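Local coordinates for ABC transporter, periplasmic substrate-binding protein (Thermotoga maritima, PDB 2HPG) that probably binds a small solute in the periplasm and delivers it to a tripartite ATP-independent (TRAP) transporter, as a DctP-family binding protein, at residues 106-111 with 136-141; 91-96 with 226-231; 85-90 with 115-120; 71-76 with 167-172. All coordinates share one frame; numbering follows the deposited sequence. Where two conformers were deposited one is given.

Interaction 1 (106-111 with 136-141)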
# COMPACT_ATOMS: atom_id res chain seq x y z
N GLU A 106 1.32 15.41 0.68
CA GLU A 106 1.67 16.50 -0.24
C GLU A 106 2.55 16.01 -1.38
O GLU A 106 2.35 16.41 -2.52
CB GLU A 106 2.31 17.69 0.50
CG GLU A 106 2.61 18.90 -0.43
CD GLU A 106 1.44 19.25 -1.38
OE1 GLU A 106 0.29 19.47 -0.90
OE2 GLU A 106 1.67 19.30 -2.61
N VAL A 107 3.52 15.16 -1.09
CA VAL A 107 4.33 14.52 -2.13
C VAL A 107 3.49 13.71 -3.12
O VAL A 107 3.74 13.73 -4.33
CB VAL A 107 5.45 13.62 -1.52
CG1 VAL A 107 5.81 12.46 -2.43
CG2 VAL A 107 6.68 14.44 -1.25
N LEU A 108 2.51 12.97 -2.61
CA LEU A 108 1.60 12.17 -3.45
C LEU A 108 0.82 13.10 -4.40
O LEU A 108 0.72 12.82 -5.58
CB LEU A 108 0.63 11.34 -2.59
CG LEU A 108 1.24 10.20 -1.76
CD1 LEU A 108 0.17 9.37 -1.05
CD2 LEU A 108 2.13 9.30 -2.60
N LYS A 109 0.31 14.21 -3.89
CA LYS A 109 -0.35 15.21 -4.75
C LYS A 109 0.58 15.73 -5.85
O LYS A 109 0.16 15.88 -6.99
CB LYS A 109 -0.90 16.37 -3.94
CG LYS A 109 -1.94 15.94 -2.96
CD LYS A 109 -2.48 17.09 -2.15
CE LYS A 109 -3.53 16.60 -1.20
NZ LYS A 109 -3.88 17.62 -0.19
N LYS A 110 1.83 16.01 -5.50
CA LYS A 110 2.81 16.46 -6.48
C LYS A 110 3.11 15.36 -7.48
O LYS A 110 3.35 15.64 -8.65
CB LYS A 110 4.10 16.93 -5.80
CG LYS A 110 3.95 18.28 -5.11
CD LYS A 110 3.97 19.45 -6.12
CE LYS A 110 3.84 20.83 -5.44
NZ LYS A 110 2.74 20.82 -4.40
N ILE A 111 3.14 14.10 -7.04
CA ILE A 111 3.37 13.02 -7.99
C ILE A 111 2.19 12.95 -8.97
O ILE A 111 2.39 12.75 -10.16
CB ILE A 111 3.63 11.63 -7.30
CG1 ILE A 111 5.01 11.62 -6.63
CG2 ILE A 111 3.56 10.50 -8.32
CD1 ILE A 111 5.31 10.37 -5.83
N TYR A 136 -4.17 8.08 -2.98
CA TYR A 136 -4.05 8.75 -1.69
C TYR A 136 -4.54 7.88 -0.55
O TYR A 136 -5.17 8.37 0.41
CB TYR A 136 -4.87 10.03 -1.68
CG TYR A 136 -4.47 11.08 -2.71
CD1 TYR A 136 -3.26 11.04 -3.38
CD2 TYR A 136 -5.31 12.16 -2.96
CE1 TYR A 136 -2.93 12.02 -4.30
CE2 TYR A 136 -4.98 13.13 -3.87
CZ TYR A 136 -3.81 13.06 -4.54
OH TYR A 136 -3.51 14.06 -5.46
N TRP A 137 -4.24 6.58 -0.64
CA TRP A 137 -4.71 5.59 0.32
C TRP A 137 -3.46 4.96 0.88
O TRP A 137 -2.75 4.26 0.17
CB TRP A 137 -5.61 4.56 -0.36
CG TRP A 137 -6.96 5.14 -0.66
CD1 TRP A 137 -7.27 6.05 -1.64
CD2 TRP A 137 -8.18 4.88 0.04
NE1 TRP A 137 -8.60 6.38 -1.57
CE2 TRP A 137 -9.18 5.67 -0.55
CE3 TRP A 137 -8.52 4.06 1.12
CZ2 TRP A 137 -10.51 5.65 -0.10
CZ3 TRP A 137 -9.83 4.05 1.56
CH2 TRP A 137 -10.81 4.83 0.95
N VAL A 138 -3.18 5.26 2.14
CA VAL A 138 -1.91 4.89 2.74
C VAL A 138 -2.16 4.06 4.01
O VAL A 138 -2.96 4.43 4.86
CB VAL A 138 -1.08 6.19 3.00
CG1 VAL A 138 0.01 5.98 4.00
CG2 VAL A 138 -0.50 6.69 1.66
N GLN A 139 -1.50 2.90 4.09
CA GLN A 139 -1.66 2.04 5.26
C GLN A 139 -0.65 2.34 6.35
O GLN A 139 -0.78 1.87 7.47
CB GLN A 139 -1.57 0.58 4.84
CG GLN A 139 -2.86 0.03 4.28
CD GLN A 139 -2.75 -1.41 3.95
OE1 GLN A 139 -2.44 -2.22 4.82
NE2 GLN A 139 -2.98 -1.76 2.68
N GLY A 140 0.38 3.13 6.03
CA GLY A 140 1.36 3.53 7.01
C GLY A 140 2.70 2.87 6.81
O GLY A 140 2.87 2.09 5.87
N TYR A 141 3.64 3.20 7.69
CA TYR A 141 5.00 2.68 7.64
C TYR A 141 5.09 1.28 8.21
O TYR A 141 4.51 0.99 9.25
CB TYR A 141 5.97 3.55 8.43
CG TYR A 141 6.13 4.88 7.80
CD1 TYR A 141 7.07 5.09 6.80
CD2 TYR A 141 5.28 5.91 8.12
CE1 TYR A 141 7.20 6.31 6.20
CE2 TYR A 141 5.40 7.13 7.53
CZ TYR A 141 6.36 7.32 6.57
OH TYR A 141 6.47 8.54 5.97

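Interaction 2 (91-96 with 226-231)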
# COMPACT_ATOMS: atom_id res chain seq x y z
N TYR A 91 11.92 2.75 1.03
CA TYR A 91 12.25 4.18 1.24
C TYR A 91 11.83 5.17 0.16
O TYR A 91 12.18 6.33 0.28
CB TYR A 91 13.73 4.39 1.61
CG TYR A 91 14.05 3.75 2.92
CD1 TYR A 91 14.72 2.54 2.97
CD2 TYR A 91 13.62 4.31 4.12
CE1 TYR A 91 14.97 1.92 4.18
CE2 TYR A 91 13.89 3.69 5.34
CZ TYR A 91 14.57 2.51 5.36
OH TYR A 91 14.82 1.88 6.57
N PHE A 92 11.05 4.73 -0.83
CA PHE A 92 10.53 5.64 -1.86
C PHE A 92 10.04 6.99 -1.30
O PHE A 92 10.45 8.05 -1.79
CB PHE A 92 9.42 4.98 -2.73
CG PHE A 92 8.72 5.96 -3.65
CD1 PHE A 92 9.30 6.31 -4.87
CD2 PHE A 92 7.54 6.57 -3.27
CE1 PHE A 92 8.69 7.25 -5.71
CE2 PHE A 92 6.93 7.52 -4.08
CZ PHE A 92 7.50 7.85 -5.32
N ILE A 93 9.14 7.00 -0.32
CA ILE A 93 8.57 8.28 0.11
C ILE A 93 9.66 9.14 0.78
O ILE A 93 9.58 10.38 0.79
CB ILE A 93 7.32 8.13 1.03
CG1 ILE A 93 6.37 9.31 0.84
CG2 ILE A 93 7.71 8.03 2.49
CD1 ILE A 93 5.54 9.24 -0.45
N ASP A 94 10.70 8.50 1.32
CA ASP A 94 11.80 9.23 1.96
C ASP A 94 12.72 9.85 0.92
O ASP A 94 13.14 10.99 1.07
CB ASP A 94 12.61 8.35 2.90
CG ASP A 94 11.95 8.21 4.26
OD1 ASP A 94 12.35 8.94 5.19
OD2 ASP A 94 11.01 7.41 4.38
N PHE A 95 13.04 9.09 -0.11
CA PHE A 95 13.75 9.62 -1.27
C PHE A 95 13.00 10.75 -1.94
O PHE A 95 13.62 11.64 -2.52
CB PHE A 95 14.04 8.52 -2.28
CG PHE A 95 14.94 7.43 -1.76
CD1 PHE A 95 16.04 7.72 -0.98
CD2 PHE A 95 14.73 6.11 -2.12
CE1 PHE A 95 16.89 6.71 -0.54
CE2 PHE A 95 15.55 5.11 -1.68
CZ PHE A 95 16.64 5.40 -0.89
N MSE A 96 11.67 10.75 -1.87
CA MSE A 96 10.90 11.87 -2.43
C MSE A 96 10.86 13.07 -1.49
O MSE A 96 10.33 14.13 -1.85
CB MSE A 96 9.49 11.42 -2.82
CG MSE A 96 9.43 10.28 -3.83
SE MSE A 96 10.30 10.66 -5.55
CE MSE A 96 9.32 12.30 -6.03
N LEU A 226 6.47 2.77 3.05
CA LEU A 226 5.17 3.40 3.24
C LEU A 226 4.24 2.79 2.21
O LEU A 226 4.42 3.00 1.01
CB LEU A 226 5.24 4.92 3.05
CG LEU A 226 3.90 5.61 3.26
CD1 LEU A 226 3.46 5.50 4.72
CD2 LEU A 226 3.96 7.05 2.78
N LEU A 227 3.25 2.03 2.66
CA LEU A 227 2.34 1.31 1.76
C LEU A 227 1.30 2.24 1.15
O LEU A 227 0.37 2.73 1.82
CB LEU A 227 1.70 0.11 2.47
CG LEU A 227 0.69 -0.75 1.68
CD1 LEU A 227 1.09 -0.95 0.23
CD2 LEU A 227 0.55 -2.10 2.41
N ILE A 228 1.49 2.50 -0.14
CA ILE A 228 0.60 3.34 -0.91
C ILE A 228 -0.28 2.42 -1.73
O ILE A 228 0.21 1.67 -2.58
CB ILE A 228 1.39 4.25 -1.87
CG1 ILE A 228 2.38 5.13 -1.10
CG2 ILE A 228 0.43 5.12 -2.68
CD1 ILE A 228 3.48 5.71 -2.03
N ASN A 229 -1.58 2.46 -1.48
CA ASN A 229 -2.50 1.66 -2.27
C ASN A 229 -3.02 2.44 -3.46
O ASN A 229 -3.19 3.67 -3.40
CB ASN A 229 -3.65 1.15 -1.41
CG ASN A 229 -3.23 0.06 -0.45
OD1 ASN A 229 -3.20 0.27 0.77
ND2 ASN A 229 -2.87 -1.10 -0.99
N PHE A 230 -3.25 1.70 -4.55
CA PHE A 230 -3.84 2.25 -5.76
C PHE A 230 -5.24 1.70 -5.93
O PHE A 230 -5.46 0.51 -5.78
CB PHE A 230 -2.99 1.88 -6.96
CG PHE A 230 -1.81 2.75 -7.14
CD1 PHE A 230 -1.71 3.57 -8.25
CD2 PHE A 230 -0.81 2.79 -6.19
CE1 PHE A 230 -0.62 4.38 -8.41
CE2 PHE A 230 0.28 3.62 -6.34
CZ PHE A 230 0.37 4.41 -7.47
N GLU A 231 -6.19 2.58 -6.22
CA GLU A 231 -7.60 2.21 -6.28
C GLU A 231 -8.00 2.24 -7.75
O GLU A 231 -7.98 3.29 -8.37
CB GLU A 231 -8.43 3.18 -5.44
CG GLU A 231 -7.89 3.39 -4.03
CD GLU A 231 -7.76 2.10 -3.24
OE1 GLU A 231 -8.65 1.26 -3.41
OE2 GLU A 231 -6.78 1.94 -2.45
O HOH W 1 8.55 4.72 1.35

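Interaction 3 (85-90 with 115-120)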
# COMPACT_ATOMS: atom_id res chain seq x y z
N GLY A 85 5.91 0.95 -10.59
CA GLY A 85 6.38 0.07 -9.53
C GLY A 85 7.45 0.65 -8.61
O GLY A 85 7.67 0.12 -7.51
N VAL A 86 8.07 1.75 -9.01
CA VAL A 86 9.01 2.46 -8.16
C VAL A 86 8.36 2.89 -6.81
O VAL A 86 9.06 3.02 -5.80
CB VAL A 86 9.64 3.70 -8.90
CG1 VAL A 86 8.66 4.82 -8.99
CG2 VAL A 86 10.94 4.14 -8.18
N MSE A 87 7.04 3.08 -6.81
CA MSE A 87 6.35 3.56 -5.60
C MSE A 87 6.10 2.48 -4.52
O MSE A 87 5.54 2.80 -3.47
CB MSE A 87 5.04 4.24 -5.99
CG MSE A 87 5.24 5.30 -7.06
SE MSE A 87 3.76 6.47 -7.36
CE MSE A 87 3.06 6.62 -5.55
N ASN A 88 6.54 1.25 -4.76
CA ASN A 88 6.46 0.17 -3.76
C ASN A 88 7.84 -0.28 -3.29
O ASN A 88 7.99 -1.28 -2.57
CB ASN A 88 5.68 -1.04 -4.31
CG ASN A 88 4.69 -1.63 -3.29
OD1 ASN A 88 5.09 -2.08 -2.22
ND2 ASN A 88 3.42 -1.58 -3.61
N LEU A 89 8.86 0.47 -3.69
CA LEU A 89 10.22 0.14 -3.31
C LEU A 89 10.60 0.79 -1.97
O LEU A 89 10.04 1.82 -1.55
CB LEU A 89 11.20 0.50 -4.44
CG LEU A 89 11.23 -0.50 -5.60
CD1 LEU A 89 12.26 -0.06 -6.62
CD2 LEU A 89 11.57 -1.88 -5.12
N ALA A 90 11.54 0.13 -1.28
CA ALA A 90 11.98 0.55 0.05
C ALA A 90 12.39 2.01 0.03
O ALA A 90 13.08 2.43 -0.87
CB ALA A 90 13.13 -0.33 0.55
N PRO A 115 3.84 15.39 -14.96
CA PRO A 115 3.75 14.84 -16.31
C PRO A 115 4.07 13.34 -16.40
O PRO A 115 3.38 12.60 -17.10
CB PRO A 115 4.80 15.64 -17.09
CG PRO A 115 4.88 16.94 -16.39
CD PRO A 115 4.58 16.67 -14.94
N THR A 116 5.12 12.90 -15.70
CA THR A 116 5.52 11.49 -15.74
C THR A 116 4.44 10.55 -15.17
O THR A 116 4.16 9.52 -15.76
CB THR A 116 6.83 11.25 -14.99
OG1 THR A 116 7.87 12.01 -15.61
CG2 THR A 116 7.21 9.78 -15.01
N MSE A 117 3.85 10.90 -14.03
CA MSE A 117 2.77 10.07 -13.48
C MSE A 117 1.59 10.08 -14.45
O MSE A 117 1.03 9.04 -14.76
CB MSE A 117 2.31 10.55 -12.10
CG MSE A 117 1.11 9.79 -11.50
SE MSE A 117 1.31 7.83 -11.39
CE MSE A 117 3.01 7.75 -10.52
N GLN A 118 1.22 11.26 -14.93
CA GLN A 118 0.13 11.35 -15.90
C GLN A 118 0.39 10.46 -17.12
O GLN A 118 -0.53 9.82 -17.64
CB GLN A 118 -0.15 12.79 -16.28
CG GLN A 118 -0.92 13.53 -15.20
CD GLN A 118 -0.84 15.03 -15.35
OE1 GLN A 118 -0.29 15.55 -16.34
NE2 GLN A 118 -1.36 15.74 -14.36
N LYS A 119 1.65 10.39 -17.55
CA LYS A 119 2.01 9.49 -18.63
C LYS A 119 1.70 8.04 -18.25
O LYS A 119 0.96 7.35 -18.95
CB LYS A 119 3.49 9.61 -18.99
CG LYS A 119 3.94 8.59 -20.03
CD LYS A 119 5.39 8.75 -20.42
CE LYS A 119 6.32 8.10 -19.41
NZ LYS A 119 7.76 8.41 -19.66
N TRP A 120 2.27 7.58 -17.14
CA TRP A 120 2.10 6.18 -16.71
C TRP A 120 0.64 5.80 -16.58
O TRP A 120 0.28 4.67 -16.90
CB TRP A 120 2.75 5.94 -15.34
CG TRP A 120 4.23 6.08 -15.32
CD1 TRP A 120 5.08 5.93 -16.37
CD2 TRP A 120 5.05 6.35 -14.18
NE1 TRP A 120 6.37 6.11 -15.96
CE2 TRP A 120 6.39 6.37 -14.62
CE3 TRP A 120 4.78 6.59 -12.83
CZ2 TRP A 120 7.46 6.63 -13.76
CZ3 TRP A 120 5.84 6.84 -11.97
CH2 TRP A 120 7.17 6.85 -12.44

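Interaction 4 (71-76 with 167-172)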
# COMPACT_ATOMS: atom_id res chain seq x y z
N ASN A 71 -8.73 -2.40 -4.53
CA ASN A 71 -7.69 -1.80 -3.74
C ASN A 71 -6.44 -2.62 -3.99
O ASN A 71 -6.32 -3.73 -3.47
CB ASN A 71 -8.09 -1.86 -2.26
CG ASN A 71 -6.98 -1.45 -1.30
OD1 ASN A 71 -6.48 -0.33 -1.36
ND2 ASN A 71 -6.64 -2.33 -0.36
N THR A 72 -5.51 -2.11 -4.79
CA THR A 72 -4.29 -2.86 -5.10
C THR A 72 -3.06 -1.99 -4.78
O THR A 72 -3.15 -1.11 -3.93
CB THR A 72 -4.32 -3.35 -6.56
OG1 THR A 72 -3.20 -4.19 -6.82
CG2 THR A 72 -4.35 -2.19 -7.52
N ASP A 73 -1.92 -2.23 -5.43
CA ASP A 73 -0.74 -1.38 -5.22
C ASP A 73 0.17 -1.33 -6.45
O ASP A 73 -0.10 -2.01 -7.44
CB ASP A 73 0.02 -1.85 -3.99
CG ASP A 73 0.52 -3.26 -4.12
OD1 ASP A 73 0.86 -3.71 -5.24
OD2 ASP A 73 0.60 -3.93 -3.07
N SER A 74 1.21 -0.50 -6.40
CA SER A 74 2.10 -0.31 -7.56
C SER A 74 3.04 -1.50 -7.76
O SER A 74 3.65 -1.64 -8.82
CB SER A 74 2.89 1.01 -7.47
OG SER A 74 3.80 1.02 -6.38
N ALA A 75 3.16 -2.37 -6.77
CA ALA A 75 3.90 -3.60 -6.94
C ALA A 75 3.13 -4.51 -7.91
O ALA A 75 3.73 -5.30 -8.63
CB ALA A 75 4.13 -4.29 -5.60
N ARG A 76 1.80 -4.39 -7.92
CA ARG A 76 0.96 -5.09 -8.89
C ARG A 76 0.92 -4.33 -10.22
O ARG A 76 1.27 -4.88 -11.27
CB ARG A 76 -0.46 -5.26 -8.30
CG ARG A 76 -1.56 -5.68 -9.29
CD ARG A 76 -1.65 -7.17 -9.45
NE ARG A 76 -2.29 -7.78 -8.29
CZ ARG A 76 -2.81 -9.01 -8.26
NH1 ARG A 76 -2.79 -9.77 -9.35
NH2 ARG A 76 -3.38 -9.47 -7.15
N PRO A 167 7.83 -8.80 -6.76
CA PRO A 167 9.22 -8.37 -6.81
C PRO A 167 9.58 -7.07 -6.07
O PRO A 167 10.64 -7.04 -5.48
CB PRO A 167 9.48 -8.20 -8.32
CG PRO A 167 8.55 -9.13 -8.95
CD PRO A 167 7.32 -9.13 -8.11
N ALA A 168 8.76 -6.03 -6.11
CA ALA A 168 9.10 -4.79 -5.39
C ALA A 168 9.39 -5.06 -3.91
O ALA A 168 10.34 -4.53 -3.35
CB ALA A 168 8.00 -3.75 -5.55
N TRP A 169 8.57 -5.90 -3.29
CA TRP A 169 8.78 -6.29 -1.89
C TRP A 169 9.98 -7.21 -1.68
O TRP A 169 10.82 -6.96 -0.81
CB TRP A 169 7.57 -7.04 -1.37
CG TRP A 169 6.24 -6.39 -1.53
CD1 TRP A 169 5.34 -6.64 -2.52
CD2 TRP A 169 5.58 -5.50 -0.60
NE1 TRP A 169 4.18 -5.93 -2.29
CE2 TRP A 169 4.31 -5.22 -1.13
CE3 TRP A 169 5.96 -4.90 0.61
CZ2 TRP A 169 3.39 -4.37 -0.49
CZ3 TRP A 169 5.05 -4.07 1.25
CH2 TRP A 169 3.78 -3.80 0.69
N GLN A 170 10.03 -8.29 -2.46
CA GLN A 170 11.05 -9.32 -2.30
C GLN A 170 12.44 -8.72 -2.48
O GLN A 170 13.34 -8.93 -1.66
CB GLN A 170 10.83 -10.48 -3.26
CG GLN A 170 9.52 -11.24 -3.07
CD GLN A 170 9.53 -12.17 -1.90
OE1 GLN A 170 10.39 -13.02 -1.81
NE2 GLN A 170 8.54 -12.03 -1.01
N GLU A 171 12.62 -7.98 -3.56
CA GLU A 171 13.92 -7.39 -3.90
C GLU A 171 14.33 -6.31 -2.91
O GLU A 171 15.50 -6.19 -2.61
CB GLU A 171 13.88 -6.77 -5.29
CG GLU A 171 13.64 -7.79 -6.39
CD GLU A 171 14.84 -8.67 -6.64
OE1 GLU A 171 15.97 -8.27 -6.27
OE2 GLU A 171 14.64 -9.77 -7.21
N SER A 172 13.36 -5.53 -2.44
CA SER A 172 13.60 -4.54 -1.40
C SER A 172 14.14 -5.17 -0.10
O SER A 172 15.19 -4.75 0.40
CB SER A 172 12.32 -3.76 -1.11
OG SER A 172 12.03 -2.87 -2.17
O HOH W 2 6.64 -5.52 -8.11

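Interaction 1 (106-111 with 136-141)
Tyr136 and Val138, which meet the helix through their side chains, share one partner: the hydroxyl Ser261 OG is hydrogen-bonded to both Tyr136 O and Val138 N. It ties the strand to helix 243-278 close to where helix 101-112 packs on the mixed sheet of the periplasmic binding protein fold. The axes of segments 106-111 and 136-141 come within 9.8 Å, with their directions 139° apart.

Tyr136 does most of the bridging. Its CG lies beside the backbone N (chi1 -61°), which swings the ring toward the helix. Tyr136 OH lies 3.4 Å from Lys109 CA and 3.5 Å from Lys109 CG, and the two side chains cross at about a right angle. The lysine lends only CB and CG to the phenol end; the extended remainder leads its amine away from the strand, which suits the margin of a buried contact. Leu108 points toward the strand: its CB rests 4.0 Å from Tyr136 CD1, and its CD1 reaches Val138 CG2 at 3.9 Å, branched apolar groups filling the space above the sheet. With an alanine in place of Tyr136 the ring is gone, and Leu108 CB and the Lys109 stem would probably be left facing a gap. On the helix side turned from the sheet, Lys110 NZ forms a salt bridge with Glu106 OE2 at 2.6 Å, from 37° above the carboxylate plane.

Interaction 2 (91-96 with 226-231)
Two torsion choices bring Ile93 and Leu226 together. Ile93 has chi1 at -149°, some way off a staggered value, with CG2 placed between its backbone N and carbonyl carbon; Leu226 has CG anti to its own N (chi1 -179°), and its chi2 of 66° then sets CD2 against the isoleucine. The pair joins the short helix 92-95 to strand 218-234 of the mixed sheet, a helix-on-sheet packing of the alpha/beta periplasmic binding protein fold.

The methyl Leu226 CD2 settles against the fork of the isoleucine, 3.8 Å from Ile93 CG1 and 3.9 Å from Ile93 CG2, so a beta-branched residue offers two branches to one methyl. Two residues further along the strand, on the same face, Ile228 points the same way. Its CD1 lies 4.3 Å from Phe92 CD2 and a little farther from Ile93 CD1, joining both helix side chains at one apolar tip. Leu108 of helix 101-112 and Met87 also touch Ile228, closing the core around it. On the other face Asn229 OD1 is hydrogen-bonded to Tyr23 OH and Gln139 NE2.

The helix start is set by Tyr91, at the N-cap, whose carbonyl O accepts from Phe95 N at 2.9 Å, while Tyr91 CB lies over one face of the Phe95 ring. Early in such a helix an N-H has no carbonyl of the same helix behind it, and water supplies the acceptor here: water 1 takes a bond from Ile93 N at 2.9 Å and a weak one from Leu226 N at 3.3 Å.

Interaction 3 (85-90 with 115-120)
The end of Met117 overlaps the end of Met87: Met117 CE sits 3.5 Å from Met87 SE, a snug fit between two selenomethionines whose chains cross obliquely. They join the 3-10 turn 85-88 to the first turns of helix 115-128 in the alpha/beta fold of this binding protein. The backbones stay well apart, with Met87 CA and Met117 CA 10.8 Å from each other, and long unbranched side chains suit that span.

Met117 gets there by leaving its backbone with CG anti to N (chi1 176°) and then bending at chi2 and chi3, a hook that turns the methyl toward the 3-10 turn. Met87 runs nearly straight as far as its selenium and bends only at the last torsion.

Beside this pair Val86 CG1 approaches Trp120 CH2, the far corner of the indole, at 4.3 Å. Here a compact valine meets a broad ring, and helix 308-318 fills in round both, through Leu311 on Val86 and Leu314 on Trp120. Thr116, one helical turn before the tryptophan, holds the indole from its own side: with its hydroxyl bonded to Glu317 OE2, Thr116 CG2 stands 3.3 Å above one face of the Trp120 ring, toward its rim.

Interaction 4 (71-76 with 167-172)
Ala75 makes the tight part of this contact: its CB lies 3.9 Å from Ala168 CB and 3.7 Å from Trp169 NE1, and small side chains suit backbones this close, Ala75 CA and Ala168 CA being 5.6 Å apart. Next to it the direct packing gives way to a single bridging water. Water 2 fills the step between the chains, donating to Ala75 O and accepting from Ala168 N, each at 3.0 Å.

The join is a strand-to-helix turn of the periplasmic binding protein fold meeting helix 167-176, probably across the two lobes, as in TRAP binding proteins. Asp73 is the N-cap of helix 74-77. Its CG takes the crowded position between N and carbonyl carbon (chi1 61°), which folds OD1 back over the helix start, where it accepts from Arg76 N at 2.9 Å, while OD2 reaches the edge of the Trp169 ring, in its plane and 3.8 Å from Trp169 CZ2. Replacing Asp73 by an alanine removes both oxygens, which would probably leave Arg76 N without its capping acceptor and the indole edge without its anionic neighbour. In the facing helix Ser172 OG donates to Ala168 O at 2.6 Å, with a C=O...donor angle of 166°.

How the interactions relate
From the N terminus, strand 68-73 and the helix after it open the loop that interaction 4 closes at 167-172. Interactions 1 and 3 both lie nested inside it, yet cross each other, since 115-120 falls between 106-111 and 136-141. Interaction 2 starts at 91-96 and closes last, at 226-231; it encloses interaction 1 and crosses interactions 3 and 4. Strand 218-234 runs between 130-146 and 68-73 in the sheet, so interactions 1, 2 and 4 share that sheet. The bonds Trp137 O to Asn229 N and Phe230 O to Thr72 N join them. Met87 carries interaction 3 into the core, where its CE packs on Ile228 and Leu108.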